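PDB 6D0P: pirin family protein from Acinetobacter baumannii, which probably catalyses the metal-dependent oxygenation of quercetin-like flavonols, as a pirin-family dioxygenase. Local coordinates for residues N14-V19 / A48-S53; S39-L44 / T205-V210; A104-E109 / G141-I146; E124-W129 / K247-T252; K137-K142 / T178-L183. All coordinates share one frame; numbering follows the deposited sequence. Where two conformers were deposited one is given.

Overall arrangement
Contacts 2 and 4 form the buried middle of this two-cupin chain, their centres about 8 Å apart, and both pack the N-terminal cupin sheet against the C-terminal one. Strands 205-210 and 245-253 are neighbours, as are strands 41-52 and 121-131. Contact 1 lies toward the edge of the same N-terminal sheet, about 16 Å from contact 4 (centre to centre), which it touches through Pro-49 and Glu-124. Contact 3 carries His-108 of the manganese site; the metal lies about 12 Å from the side chain of Leu-128 in contact 4. Contact 5 shares Gly-141 and Lys-142 with contact 3, centres about 11 Å apart, and sits across the chain's centre from contact 1.

Contact 1. Residues N14-V19 / A48-S53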
# COMPACT_ATOMS: atom_id res chain seq x y z
N ASN A 14 2.14 -7.58 15.71
CA ASN A 14 1.16 -7.05 16.66
C ASN A 14 1.78 -5.91 17.47
O ASN A 14 1.28 -5.57 18.56
CB ASN A 14 0.65 -8.15 17.61
CG ASN A 14 -0.58 -7.73 18.38
OD1 ASN A 14 -1.45 -7.07 17.82
ND2 ASN A 14 -0.65 -8.08 19.66
N HIS A 15 2.86 -5.33 16.95
CA HIS A 15 3.57 -4.28 17.65
C HIS A 15 3.41 -2.97 16.87
O HIS A 15 3.95 -2.85 15.81
CB HIS A 15 5.06 -4.65 17.77
CG HIS A 15 5.79 -3.91 18.84
ND1 HIS A 15 7.04 -4.33 19.29
CD2 HIS A 15 5.46 -2.83 19.58
CE1 HIS A 15 7.44 -3.51 20.25
NE2 HIS A 15 6.49 -2.58 20.44
N MSE A 16 2.66 -2.02 17.43
CA MSE A 16 2.38 -0.74 16.74
C MSE A 16 3.43 0.31 16.97
O MSE A 16 4.05 0.36 18.04
CB MSE A 16 1.04 -0.21 17.26
CG MSE A 16 0.49 1.02 16.52
SE MSE A 16 0.96 2.65 17.53
CE MSE A 16 -0.60 2.62 18.74
N HIS A 17 3.65 1.15 15.97
CA HIS A 17 4.55 2.31 16.12
C HIS A 17 3.83 3.50 15.49
O HIS A 17 2.94 3.33 14.63
CB HIS A 17 5.95 2.08 15.52
CG HIS A 17 6.01 2.14 14.04
ND1 HIS A 17 5.78 1.04 13.24
CD2 HIS A 17 6.30 3.17 13.21
CE1 HIS A 17 5.87 1.41 11.98
NE2 HIS A 17 6.21 2.71 11.94
N TRP A 18 4.24 4.69 15.90
CA TRP A 18 3.63 5.92 15.43
C TRP A 18 4.45 6.55 14.31
O TRP A 18 5.69 6.65 14.42
CB TRP A 18 3.49 6.91 16.59
CG TRP A 18 2.38 6.58 17.54
CD1 TRP A 18 2.44 5.81 18.66
CD2 TRP A 18 1.02 7.01 17.42
NE1 TRP A 18 1.21 5.75 19.27
CE2 TRP A 18 0.32 6.47 18.52
CE3 TRP A 18 0.32 7.81 16.50
CZ2 TRP A 18 -1.05 6.69 18.72
CZ3 TRP A 18 -1.03 8.04 16.72
CH2 TRP A 18 -1.70 7.49 17.81
N VAL A 19 3.74 6.93 13.26
CA VAL A 19 4.26 7.80 12.22
C VAL A 19 3.60 9.15 12.50
O VAL A 19 2.38 9.31 12.35
CB VAL A 19 3.98 7.24 10.81
CG1 VAL A 19 4.38 8.22 9.73
CG2 VAL A 19 4.67 5.90 10.60
N ALA A 48 -4.55 0.14 11.80
CA ALA A 48 -5.76 -0.54 12.23
C ALA A 48 -6.68 0.47 12.91
O ALA A 48 -6.19 1.50 13.39
CB ALA A 48 -5.40 -1.68 13.14
N PRO A 49 -7.98 0.20 12.96
CA PRO A 49 -8.97 1.17 13.51
C PRO A 49 -8.52 1.74 14.86
O PRO A 49 -8.25 0.98 15.81
CB PRO A 49 -10.28 0.37 13.62
CG PRO A 49 -10.15 -0.63 12.50
CD PRO A 49 -8.69 -1.00 12.48
N TYR A 50 -8.42 3.06 14.91
CA TYR A 50 -7.96 3.77 16.10
C TYR A 50 -8.83 5.01 16.29
O TYR A 50 -9.05 5.78 15.37
CB TYR A 50 -6.48 4.15 15.94
CG TYR A 50 -5.85 4.75 17.16
CD1 TYR A 50 -6.02 6.09 17.48
CD2 TYR A 50 -5.05 3.98 18.00
CE1 TYR A 50 -5.43 6.65 18.60
CE2 TYR A 50 -4.45 4.53 19.12
CZ TYR A 50 -4.64 5.86 19.42
OH TYR A 50 -4.03 6.39 20.51
N ASN A 51 -9.30 5.20 17.51
CA ASN A 51 -10.21 6.30 17.78
C ASN A 51 -9.47 7.62 18.03
O ASN A 51 -8.65 7.73 18.94
CB ASN A 51 -11.07 6.02 19.01
CG ASN A 51 -12.08 7.13 19.20
OD1 ASN A 51 -12.83 7.43 18.28
ND2 ASN A 51 -12.09 7.77 20.37
N PHE A 52 -9.82 8.64 17.26
CA PHE A 52 -9.33 9.98 17.49
C PHE A 52 -10.51 10.87 17.86
O PHE A 52 -11.43 11.02 17.07
CB PHE A 52 -8.64 10.56 16.27
CG PHE A 52 -7.29 9.96 15.99
CD1 PHE A 52 -6.17 10.40 16.68
CD2 PHE A 52 -7.15 8.93 15.07
CE1 PHE A 52 -4.93 9.83 16.45
CE2 PHE A 52 -5.90 8.36 14.84
CZ PHE A 52 -4.80 8.83 15.53
N SER A 53 -10.50 11.43 19.07
CA SER A 53 -11.55 12.33 19.45
C SER A 53 -11.33 13.66 18.71
O SER A 53 -10.22 13.91 18.15
CB SER A 53 -11.57 12.52 20.94
OG SER A 53 -10.35 13.07 21.38
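Trp-18 pushes the edge of its indole into the face of Tyr-50 and reaches Phe-52 with the same rim. At CB a chi1 of -75° sets CG beside the backbone N, which sends the ring across toward strand 41-52. The far carbons of the six-membered ring do the touching. CZ2 lies 3.5 Å from Tyr-50 OH, which sits at the indole edge in its plane. CH2, next along the rim, is 3.7 Å from Tyr-50 CZ, and CZ3 is 4.0 Å from Phe-52 CZ, rim against rim. The Trp-18 and Tyr-50 rings stand at 86° in a T-shaped stack with centroids 5.3 Å apart. Met-16 CE adds a looser touch on Tyr-50 CE2, at 4.3 Å. Phe-52 in turn receives Tyr-50 CD1 over one face, and Phe-52 and His-112 form an edge-to-face pair. With no hydrogen bond across it, the contact joins strand 17-19 to the end of strand 41-52 by apolar, largely aromatic packing.

Contact 2. Residues S39-L44 / T205-V210; sequences SPFLLL and TTLVVV
A threonine hydroxyl grips the carbonyl of a cis peptide: Thr-205 OG1 donates at 2.6 Å to Ser-39 O, which belongs to the cis bond into Pro-40. The contact lies between the two cupin domains of the bicupin fold, with strand 205-210 of the C-terminal cupin facing the start of strand 41-52 in the N-terminal one. The donor comes in nearly end-on to the carbonyl, at a C=O...O angle of 159° and 17° off its plane. A chi1 of -66° turns the Thr-205 hydroxyl away from its own C=O, to the Ser-39 side, while Ser-39 OG is held separately by Leu-256 N. Arg-233 NE adds a weak bond to the Thr-205 hydroxyl.

Beyond this polar end the contact is apolar. Phe-41 and Leu-207 lie alongside, pointing opposite ways, with Phe-41 CD2 3.9 Å from Leu-207 CD1; Pro-40 CG lies over one face of the phenyl ring. Leu-42 and Leu-43 both pair with Trp-129, a classic beta bulge that precedes Leu-44. Leu-251 of the neighbouring strand packs on Phe-41, Leu-44 and Val-209 alike. At the far end Leu-44 meets Val-209 tip to tip: its CD1 touches both methyls, 3.7 Å from Val-209 CG2 and 3.9 Å from Val-209 CG1.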
# COMPACT_ATOMS: atom_id res chain seq x y z
N SER A 39 9.70 -7.65 -4.17
CA SER A 39 9.72 -6.79 -5.39
C SER A 39 8.49 -7.05 -6.27
O SER A 39 8.21 -8.19 -6.65
CB SER A 39 11.01 -7.00 -6.17
OG SER A 39 11.07 -6.16 -7.32
N PRO A 40 7.80 -6.01 -6.71
CA PRO A 40 8.17 -4.60 -6.60
C PRO A 40 7.69 -3.83 -5.36
O PRO A 40 7.79 -2.60 -5.35
CB PRO A 40 7.46 -4.02 -7.85
CG PRO A 40 6.19 -4.83 -7.93
CD PRO A 40 6.64 -6.22 -7.58
N PHE A 41 7.14 -4.53 -4.37
CA PHE A 41 6.61 -3.87 -3.21
C PHE A 41 7.73 -3.60 -2.22
O PHE A 41 8.61 -4.41 -2.08
CB PHE A 41 5.45 -4.69 -2.63
CG PHE A 41 4.39 -4.90 -3.67
CD1 PHE A 41 3.56 -3.86 -4.05
CD2 PHE A 41 4.29 -6.11 -4.34
CE1 PHE A 41 2.63 -4.02 -5.07
CE2 PHE A 41 3.35 -6.27 -5.35
CZ PHE A 41 2.52 -5.23 -5.71
N LEU A 42 7.65 -2.46 -1.53
CA LEU A 42 8.74 -2.02 -0.62
C LEU A 42 8.32 -1.98 0.86
O LEU A 42 9.16 -2.24 1.73
CB LEU A 42 9.18 -0.61 -1.02
CG LEU A 42 9.97 -0.48 -2.31
CD1 LEU A 42 10.10 0.98 -2.70
CD2 LEU A 42 11.33 -1.16 -2.16
N LEU A 43 7.08 -1.66 1.13
CA LEU A 43 6.65 -1.42 2.50
C LEU A 43 5.13 -1.41 2.58
O LEU A 43 4.46 -0.91 1.68
CB LEU A 43 7.20 -0.07 2.94
CG LEU A 43 6.96 0.29 4.40
CD1 LEU A 43 8.27 0.45 5.14
CD2 LEU A 43 6.09 1.51 4.52
N LEU A 44 4.60 -1.92 3.68
CA LEU A 44 3.15 -1.84 3.96
C LEU A 44 2.98 -1.53 5.44
O LEU A 44 3.44 -2.30 6.34
CB LEU A 44 2.42 -3.14 3.58
CG LEU A 44 0.89 -3.04 3.54
CD1 LEU A 44 0.28 -4.25 2.85
CD2 LEU A 44 0.29 -2.88 4.92
N THR A 205 5.67 -12.10 -8.07
CA THR A 205 5.62 -11.99 -6.62
C THR A 205 4.13 -11.96 -6.24
O THR A 205 3.37 -11.29 -6.94
CB THR A 205 6.27 -10.68 -6.16
OG1 THR A 205 7.65 -10.77 -6.49
CG2 THR A 205 6.07 -10.37 -4.70
N THR A 206 3.74 -12.67 -5.18
CA THR A 206 2.37 -12.76 -4.77
C THR A 206 2.32 -12.69 -3.25
O THR A 206 2.84 -13.60 -2.55
CB THR A 206 1.72 -14.05 -5.28
OG1 THR A 206 1.80 -14.10 -6.70
CG2 THR A 206 0.27 -14.15 -4.87
N LEU A 207 1.78 -11.59 -2.74
CA LEU A 207 1.65 -11.37 -1.33
C LEU A 207 0.16 -11.33 -0.95
O LEU A 207 -0.61 -10.61 -1.61
CB LEU A 207 2.33 -10.05 -0.96
CG LEU A 207 3.75 -9.88 -1.47
CD1 LEU A 207 4.22 -8.47 -1.18
CD2 LEU A 207 4.68 -10.91 -0.82
N VAL A 208 -0.23 -12.10 0.05
CA VAL A 208 -1.61 -12.08 0.57
C VAL A 208 -1.55 -11.39 1.93
O VAL A 208 -0.88 -11.87 2.85
CB VAL A 208 -2.21 -13.49 0.68
CG1 VAL A 208 -3.61 -13.46 1.29
CG2 VAL A 208 -2.19 -14.17 -0.68
N VAL A 209 -2.18 -10.24 2.00
CA VAL A 209 -2.18 -9.45 3.22
C VAL A 209 -3.56 -9.58 3.88
O VAL A 209 -4.57 -9.31 3.24
CB VAL A 209 -1.84 -7.98 2.96
CG1 VAL A 209 -1.84 -7.16 4.25
CG2 VAL A 209 -0.50 -7.85 2.25
N VAL A 210 -3.57 -10.05 5.12
CA VAL A 210 -4.78 -10.14 5.88
C VAL A 210 -4.74 -9.02 6.91
O VAL A 210 -3.94 -9.04 7.82
CB VAL A 210 -4.92 -11.53 6.55
CG1 VAL A 210 -6.20 -11.63 7.37
CG2 VAL A 210 -4.86 -12.62 5.50

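Contact 3. Residues A104-E109 / G141-I146; sequences AGVLHE and GKYQAI. With MN (manganese (II) ion), chain G.
The metal site of the N-terminal cupin domain reaches residues 141-146 here, through His-108, a water and Tyr-143. His-108 NE2 binds the manganese ion at 2.3 Å. His-64, His-66 and Glu-110 supply three more ligands, and two waters complete six-fold coordination. The other imidazole nitrogen faces the second segment: His-108 ND1 gives its hydrogen to a water 3.0 Å away, which lies in the ring plane and donates onward to Tyr-143 OH at 2.7 Å. The tyrosine hydroxyl is also hydrogen-bonded to Asp-84 OD2. Held by metal at one nitrogen and by this water at the other, the imidazole is fixed in its rotation. Its CG sits between the backbone N and the carbonyl carbon (chi1 79°), which sends the ring toward the manganese and leaves ND1 to the bridging water.

Direct contact is sparse. The tip of Tyr-143 passes Val-106 at an angle, its OH 4.2 Å from Val-106 CG2, and Val-106 packs on Asp-84 and His-66. Another bridging water ties the backbones together, donating to Gly-105 O at 2.8 Å and accepting from Gly-141 N at 2.9 Å. Tyr-143, itself bonded to Asp-84, thus backs a first-shell histidine through a water. Three histidines and one glutamate round a single metal, which is predicted to be iron in the working enzyme, are characteristic of the pirin-family cupin site.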
# COMPACT_ATOMS: atom_id res chain seq x y z
N ALA A 104 11.45 11.77 -9.06
CA ALA A 104 12.62 12.62 -8.84
C ALA A 104 12.54 13.33 -7.49
O ALA A 104 13.58 13.77 -6.98
CB ALA A 104 12.78 13.63 -9.96
N GLY A 105 11.33 13.48 -6.93
CA GLY A 105 11.24 14.02 -5.60
C GLY A 105 9.95 14.79 -5.31
O GLY A 105 9.36 15.41 -6.18
N VAL A 106 9.54 14.69 -4.06
CA VAL A 106 8.42 15.41 -3.53
C VAL A 106 8.75 15.71 -2.06
O VAL A 106 9.45 14.93 -1.39
CB VAL A 106 7.11 14.61 -3.64
CG1 VAL A 106 7.15 13.34 -2.80
CG2 VAL A 106 5.88 15.42 -3.27
N LEU A 107 8.22 16.83 -1.59
CA LEU A 107 8.27 17.19 -0.18
C LEU A 107 6.82 17.43 0.25
O LEU A 107 6.16 18.35 -0.31
CB LEU A 107 9.12 18.45 0.00
CG LEU A 107 9.40 18.85 1.44
CD1 LEU A 107 10.37 17.88 2.10
CD2 LEU A 107 9.94 20.26 1.52
N HIS A 108 6.30 16.63 1.17
CA HIS A 108 4.89 16.75 1.51
C HIS A 108 4.62 16.44 2.98
O HIS A 108 5.45 15.92 3.73
CB HIS A 108 4.07 15.89 0.53
CG HIS A 108 4.03 14.42 0.80
ND1 HIS A 108 2.99 13.64 0.35
CD2 HIS A 108 4.83 13.61 1.52
CE1 HIS A 108 3.19 12.39 0.75
NE2 HIS A 108 4.30 12.35 1.47
N GLU A 109 3.40 16.81 3.36
CA GLU A 109 2.86 16.54 4.66
C GLU A 109 1.57 15.74 4.46
O GLU A 109 0.91 15.87 3.43
CB GLU A 109 2.59 17.83 5.43
CG GLU A 109 1.57 18.72 4.75
CD GLU A 109 1.35 20.07 5.40
OE1 GLU A 109 0.19 20.57 5.33
OE2 GLU A 109 2.32 20.62 5.97
N GLY A 141 7.63 13.80 -10.26
CA GLY A 141 6.58 13.38 -9.33
C GLY A 141 5.20 13.75 -9.85
O GLY A 141 5.05 14.76 -10.54
N LYS A 142 4.21 12.92 -9.55
CA LYS A 142 2.86 13.16 -10.02
C LYS A 142 1.86 12.48 -9.08
O LYS A 142 2.22 11.58 -8.28
CB LYS A 142 2.68 12.60 -11.43
CG LYS A 142 2.83 11.09 -11.55
CD LYS A 142 2.64 10.52 -12.96
CE LYS A 142 2.62 9.00 -12.96
NZ LYS A 142 2.45 8.44 -14.32
N TYR A 143 0.61 12.91 -9.19
CA TYR A 143 -0.46 12.35 -8.37
C TYR A 143 -1.50 11.62 -9.21
O TYR A 143 -1.78 11.98 -10.34
CB TYR A 143 -1.23 13.46 -7.65
CG TYR A 143 -0.42 14.18 -6.61
CD1 TYR A 143 -0.21 13.63 -5.36
CD2 TYR A 143 0.14 15.41 -6.88
CE1 TYR A 143 0.52 14.29 -4.39
CE2 TYR A 143 0.89 16.08 -5.92
CZ TYR A 143 1.09 15.52 -4.67
OH TYR A 143 1.81 16.18 -3.72
N GLN A 144 -2.10 10.61 -8.60
CA GLN A 144 -3.28 9.98 -9.15
C GLN A 144 -4.30 9.94 -8.02
O GLN A 144 -4.21 9.07 -7.12
CB GLN A 144 -3.05 8.56 -9.68
CG GLN A 144 -2.20 8.48 -10.94
CD GLN A 144 -1.98 7.03 -11.33
OE1 GLN A 144 -2.91 6.36 -11.79
NE2 GLN A 144 -0.75 6.55 -11.16
N ALA A 145 -5.21 10.91 -8.02
CA ALA A 145 -6.28 10.95 -7.02
C ALA A 145 -7.45 10.13 -7.56
O ALA A 145 -8.04 10.48 -8.57
CB ALA A 145 -6.69 12.38 -6.72
N ILE A 146 -7.75 9.03 -6.92
CA ILE A 146 -8.78 8.16 -7.39
C ILE A 146 -9.95 8.16 -6.40
O ILE A 146 -9.78 7.77 -5.27
CB ILE A 146 -8.22 6.76 -7.62
CG1 ILE A 146 -7.01 6.79 -8.57
CG2 ILE A 146 -9.30 5.85 -8.14
CD1 ILE A 146 -6.10 5.64 -8.40
MN MN G . 4.87 10.57 2.73
O HOH W 1 9.40 15.66 -8.95
O HOH W 2 1.10 15.39 -1.25
O HOH W 3 3.30 9.25 1.37
O HOH W 4 4.94 8.65 3.85

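Contact 4. Residues E124-W129 / K247-T252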
# COMPACT_ATOMS: atom_id res chain seq x y z
N GLU A 124 -8.71 4.41 9.90
CA GLU A 124 -8.16 3.15 9.43
C GLU A 124 -7.66 3.38 8.01
O GLU A 124 -8.39 3.91 7.17
CB GLU A 124 -9.23 2.04 9.46
CG GLU A 124 -8.70 0.68 9.00
CD GLU A 124 -9.77 -0.40 8.87
OE1 GLU A 124 -10.98 -0.03 8.79
OE2 GLU A 124 -9.40 -1.62 8.83
N MSE A 125 -6.41 3.01 7.75
CA MSE A 125 -5.83 3.19 6.42
C MSE A 125 -4.69 2.26 6.20
O MSE A 125 -4.21 1.65 7.14
CB MSE A 125 -5.40 4.65 6.19
CG MSE A 125 -4.20 5.11 7.01
SE MSE A 125 -3.22 6.59 6.11
CE MSE A 125 -1.61 5.50 5.87
N VAL A 126 -4.28 2.14 4.94
CA VAL A 126 -3.09 1.40 4.54
C VAL A 126 -2.21 2.34 3.71
O VAL A 126 -2.75 3.13 2.86
CB VAL A 126 -3.43 0.13 3.72
CG1 VAL A 126 -2.24 -0.35 2.89
CG2 VAL A 126 -3.93 -0.98 4.63
N GLN A 127 -0.91 2.33 3.98
CA GLN A 127 0.06 2.98 3.10
C GLN A 127 1.02 1.90 2.58
O GLN A 127 1.64 1.15 3.35
CB GLN A 127 0.82 4.16 3.71
CG GLN A 127 1.76 4.81 2.68
CD GLN A 127 2.29 6.19 3.03
OE1 GLN A 127 3.49 6.36 3.29
NE2 GLN A 127 1.39 7.18 3.04
N LEU A 128 1.08 1.81 1.25
CA LEU A 128 1.89 0.86 0.54
C LEU A 128 2.93 1.61 -0.30
O LEU A 128 2.58 2.54 -1.05
CB LEU A 128 0.97 0.04 -0.37
CG LEU A 128 1.64 -0.88 -1.38
CD1 LEU A 128 2.24 -2.08 -0.69
CD2 LEU A 128 0.65 -1.36 -2.43
N TRP A 129 4.19 1.25 -0.18
CA TRP A 129 5.22 1.79 -1.03
C TRP A 129 5.48 0.79 -2.16
O TRP A 129 5.67 -0.40 -1.88
CB TRP A 129 6.50 2.04 -0.25
CG TRP A 129 6.44 3.11 0.78
CD1 TRP A 129 5.34 3.77 1.28
CD2 TRP A 129 7.57 3.59 1.53
NE1 TRP A 129 5.73 4.67 2.23
CE2 TRP A 129 7.09 4.58 2.41
CE3 TRP A 129 8.94 3.33 1.48
CZ2 TRP A 129 7.94 5.28 3.26
CZ3 TRP A 129 9.79 4.02 2.32
CH2 TRP A 129 9.29 4.97 3.21
N LYS A 247 -10.83 -8.65 5.85
CA LYS A 247 -10.37 -7.56 5.04
C LYS A 247 -8.97 -7.94 4.54
O LYS A 247 -8.08 -8.28 5.36
CB LYS A 247 -10.24 -6.23 5.80
CG LYS A 247 -11.49 -5.69 6.48
CD LYS A 247 -11.12 -4.61 7.51
CE LYS A 247 -12.21 -4.22 8.50
NZ LYS A 247 -11.69 -3.27 9.52
N PHE A 248 -8.78 -7.92 3.23
CA PHE A 248 -7.52 -8.39 2.65
C PHE A 248 -7.01 -7.46 1.54
O PHE A 248 -7.71 -6.57 1.03
CB PHE A 248 -7.71 -9.78 2.01
CG PHE A 248 -8.55 -9.77 0.76
CD1 PHE A 248 -7.97 -9.54 -0.49
CD2 PHE A 248 -9.91 -9.95 0.82
CE1 PHE A 248 -8.75 -9.46 -1.63
CE2 PHE A 248 -10.69 -9.90 -0.34
CZ PHE A 248 -10.12 -9.65 -1.56
N LEU A 249 -5.74 -7.67 1.22
CA LEU A 249 -5.14 -7.15 0.01
C LEU A 249 -4.40 -8.29 -0.67
O LEU A 249 -3.87 -9.22 0.01
CB LEU A 249 -4.15 -6.01 0.25
CG LEU A 249 -4.79 -4.72 0.73
CD1 LEU A 249 -4.55 -4.57 2.20
CD2 LEU A 249 -4.23 -3.53 -0.03
N VAL A 250 -4.43 -8.27 -1.97
CA VAL A 250 -3.58 -9.16 -2.75
C VAL A 250 -2.66 -8.26 -3.58
O VAL A 250 -3.14 -7.39 -4.32
CB VAL A 250 -4.39 -10.13 -3.62
CG1 VAL A 250 -3.51 -10.91 -4.58
CG2 VAL A 250 -5.22 -11.06 -2.76
N LEU A 251 -1.36 -8.45 -3.45
CA LEU A 251 -0.37 -7.65 -4.14
C LEU A 251 0.46 -8.58 -5.01
O LEU A 251 1.04 -9.54 -4.48
CB LEU A 251 0.52 -6.98 -3.11
CG LEU A 251 -0.19 -6.24 -1.99
CD1 LEU A 251 0.83 -5.78 -0.96
CD2 LEU A 251 -0.98 -5.05 -2.53
N THR A 252 0.50 -8.34 -6.31
CA THR A 252 1.34 -9.17 -7.18
C THR A 252 2.10 -8.26 -8.12
O THR A 252 1.66 -7.12 -8.41
CB THR A 252 0.55 -10.19 -8.02
OG1 THR A 252 0.07 -9.61 -9.23
CG2 THR A 252 -0.62 -10.77 -7.26
O HOH W 5 -12.92 -0.85 7.38
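With chi1 at -178° the Glu-124 chain leaves its strand on the far side from the backbone N, whereas Lys-247, at -58°, starts out close beside its own; both then run extended from opposite directions until their charged ends meet. Lys-247 NZ donates to Glu-124 OE2 at 2.9 Å in a salt bridge, arriving on the syn side and somewhat out of the carboxylate plane. The same OE2 is bonded to Tyr-46 OH, and the ammonium has a second salt bridge to Glu-212. Further along the strands the filling is aliphatic. Leu-128 and Leu-251 overlap flank to flank with paired branches, Leu-128 CD1 4.0 Å from Leu-251 CD1 and Leu-128 CD2 4.0 Å from Leu-251 CD2. Val-126 CG2 approaches Leu-249 CD1 more loosely, at 4.4 Å. From the other side of strand 121-131, Gln-127 NE2 bonds the metal ligand Glu-110. Two strand segments whose axes approach to 11.0 Å and run 12° from parallel, packed face to face with a salt bridge at one end, represent the sheet-to-sheet interface between the cupin domains of a bicupin.

Contact 5. Residues K137-K142 / T178-L183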
# COMPACT_ATOMS: atom_id res chain seq x y z
N LYS A 137 12.77 5.98 -12.05
CA LYS A 137 12.90 6.56 -10.73
C LYS A 137 13.01 8.08 -10.75
O LYS A 137 12.56 8.72 -9.79
CB LYS A 137 14.12 6.00 -10.01
CG LYS A 137 13.91 4.60 -9.48
CD LYS A 137 15.08 4.10 -8.70
CE LYS A 137 14.80 2.79 -8.01
NZ LYS A 137 13.85 2.96 -6.90
N MSE A 138 13.63 8.65 -11.78
CA MSE A 138 13.83 10.11 -11.79
C MSE A 138 12.85 10.85 -12.68
O MSE A 138 13.12 11.97 -13.11
CB MSE A 138 15.30 10.48 -12.10
CG MSE A 138 16.26 9.87 -11.07
SE MSE A 138 16.04 10.72 -9.29
CE MSE A 138 16.76 12.50 -9.66
N THR A 139 11.71 10.23 -12.96
CA THR A 139 10.64 10.91 -13.68
C THR A 139 10.01 11.93 -12.72
O THR A 139 10.08 11.76 -11.53
CB THR A 139 9.58 9.94 -14.23
OG1 THR A 139 9.07 9.09 -13.20
CG2 THR A 139 10.10 9.06 -15.34
N PRO A 140 9.40 12.99 -13.25
CA PRO A 140 8.78 13.97 -12.37
C PRO A 140 7.67 13.36 -11.51
O PRO A 140 6.90 12.48 -11.97
CB PRO A 140 8.19 15.05 -13.30
CG PRO A 140 8.92 14.86 -14.61
CD PRO A 140 9.28 13.38 -14.66
N GLY A 141 7.63 13.80 -10.26
CA GLY A 141 6.58 13.38 -9.33
C GLY A 141 5.20 13.75 -9.85
O GLY A 141 5.05 14.76 -10.54
N LYS A 142 4.21 12.92 -9.55
CA LYS A 142 2.86 13.16 -10.02
C LYS A 142 1.86 12.48 -9.08
O LYS A 142 2.22 11.58 -8.28
CB LYS A 142 2.68 12.60 -11.43
CG LYS A 142 2.83 11.09 -11.55
CD LYS A 142 2.64 10.52 -12.96
CE LYS A 142 2.62 9.00 -12.96
NZ LYS A 142 2.45 8.44 -14.32
N THR A 178 -2.75 3.74 -12.87
CA THR A 178 -1.76 3.33 -13.85
C THR A 178 -0.45 3.04 -13.10
O THR A 178 -0.21 3.60 -12.02
CB THR A 178 -1.54 4.37 -14.95
OG1 THR A 178 -1.02 5.55 -14.35
CG2 THR A 178 -2.79 4.70 -15.74
N THR A 179 0.41 2.22 -13.70
CA THR A 179 1.65 1.76 -13.08
C THR A 179 2.81 1.78 -14.10
O THR A 179 2.58 1.87 -15.31
CB THR A 179 1.49 0.34 -12.51
OG1 THR A 179 1.33 -0.56 -13.62
CG2 THR A 179 0.31 0.20 -11.57
N PHE A 180 4.05 1.71 -13.59
CA PHE A 180 5.25 1.72 -14.45
C PHE A 180 5.72 0.31 -14.83
O PHE A 180 6.55 0.16 -15.74
CB PHE A 180 6.39 2.46 -13.76
CG PHE A 180 6.18 3.95 -13.66
CD1 PHE A 180 5.34 4.48 -12.68
CD2 PHE A 180 6.84 4.81 -14.50
CE1 PHE A 180 5.17 5.85 -12.58
CE2 PHE A 180 6.67 6.18 -14.39
CZ PHE A 180 5.83 6.69 -13.44
N SER A 181 5.26 -0.70 -14.10
CA SER A 181 5.62 -2.09 -14.38
C SER A 181 4.37 -2.95 -14.13
O SER A 181 3.46 -2.47 -13.48
CB SER A 181 6.80 -2.55 -13.54
OG SER A 181 6.53 -2.46 -12.15
N PRO A 182 4.35 -4.19 -14.62
CA PRO A 182 3.16 -5.03 -14.47
C PRO A 182 2.94 -5.43 -13.00
O PRO A 182 3.80 -6.08 -12.41
CB PRO A 182 3.42 -6.27 -15.34
CG PRO A 182 4.43 -5.77 -16.35
CD PRO A 182 5.32 -4.88 -15.50
N LEU A 183 1.81 -5.03 -12.44
CA LEU A 183 1.52 -5.33 -11.06
C LEU A 183 0.02 -5.18 -10.78
O LEU A 183 -0.73 -4.51 -11.54
CB LEU A 183 2.38 -4.45 -10.13
CG LEU A 183 2.08 -2.96 -10.09
CD1 LEU A 183 1.02 -2.64 -9.07
CD2 LEU A 183 3.33 -2.17 -9.76
O HOH W 6 1.73 5.80 -13.78
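Phe-180 meets two side chains of the 137-142 loop with the far end of its ring, atoms CE1, CZ and CE2. Lys-142 comes from the opposite direction and oblique to the ring, its NZ 3.9 Å from Phe-180 CZ and its CE 4.0 Å from the same carbon, so that both the ammonium and the last methylene touch the ring. Thr-139 passes the next corner, also obliquely, with OG1 4.0 Å from Phe-180 CE2. No hydrogen bond links the segments directly; one water does so instead. It accepts from Lys-142 NZ at 2.8 Å and is bonded to Thr-178 OG1, also at 2.8 Å.

Behind these atoms stands a second layer. Lys-142 puts CG between its backbone N and carbonyl carbon (chi1 64°) and then runs fully extended, which carries the ammonium to Phe-180 CZ; its backbone is anchored to Thr-101. The Thr-139 hydroxyl is engaged by Ser-136 O, so it meets the ring by packing. On the other loop, Thr-179 OG1 donates to Ser-181 O at 2.9 Å from 36° above the carbonyl plane, bridging the turn that presents Phe-180. Gln-144 OE1 holds the backbone N of Thr-178, and Leu-132, Ser-136 and Thr-101 pack on the phenyl ring. Two irregular surface loops are thus joined by a lysine whose CE and NZ both lie against the phenyl ring, while a water hydrogen-bonds the ammonium, consistent with partial solvation of its charge.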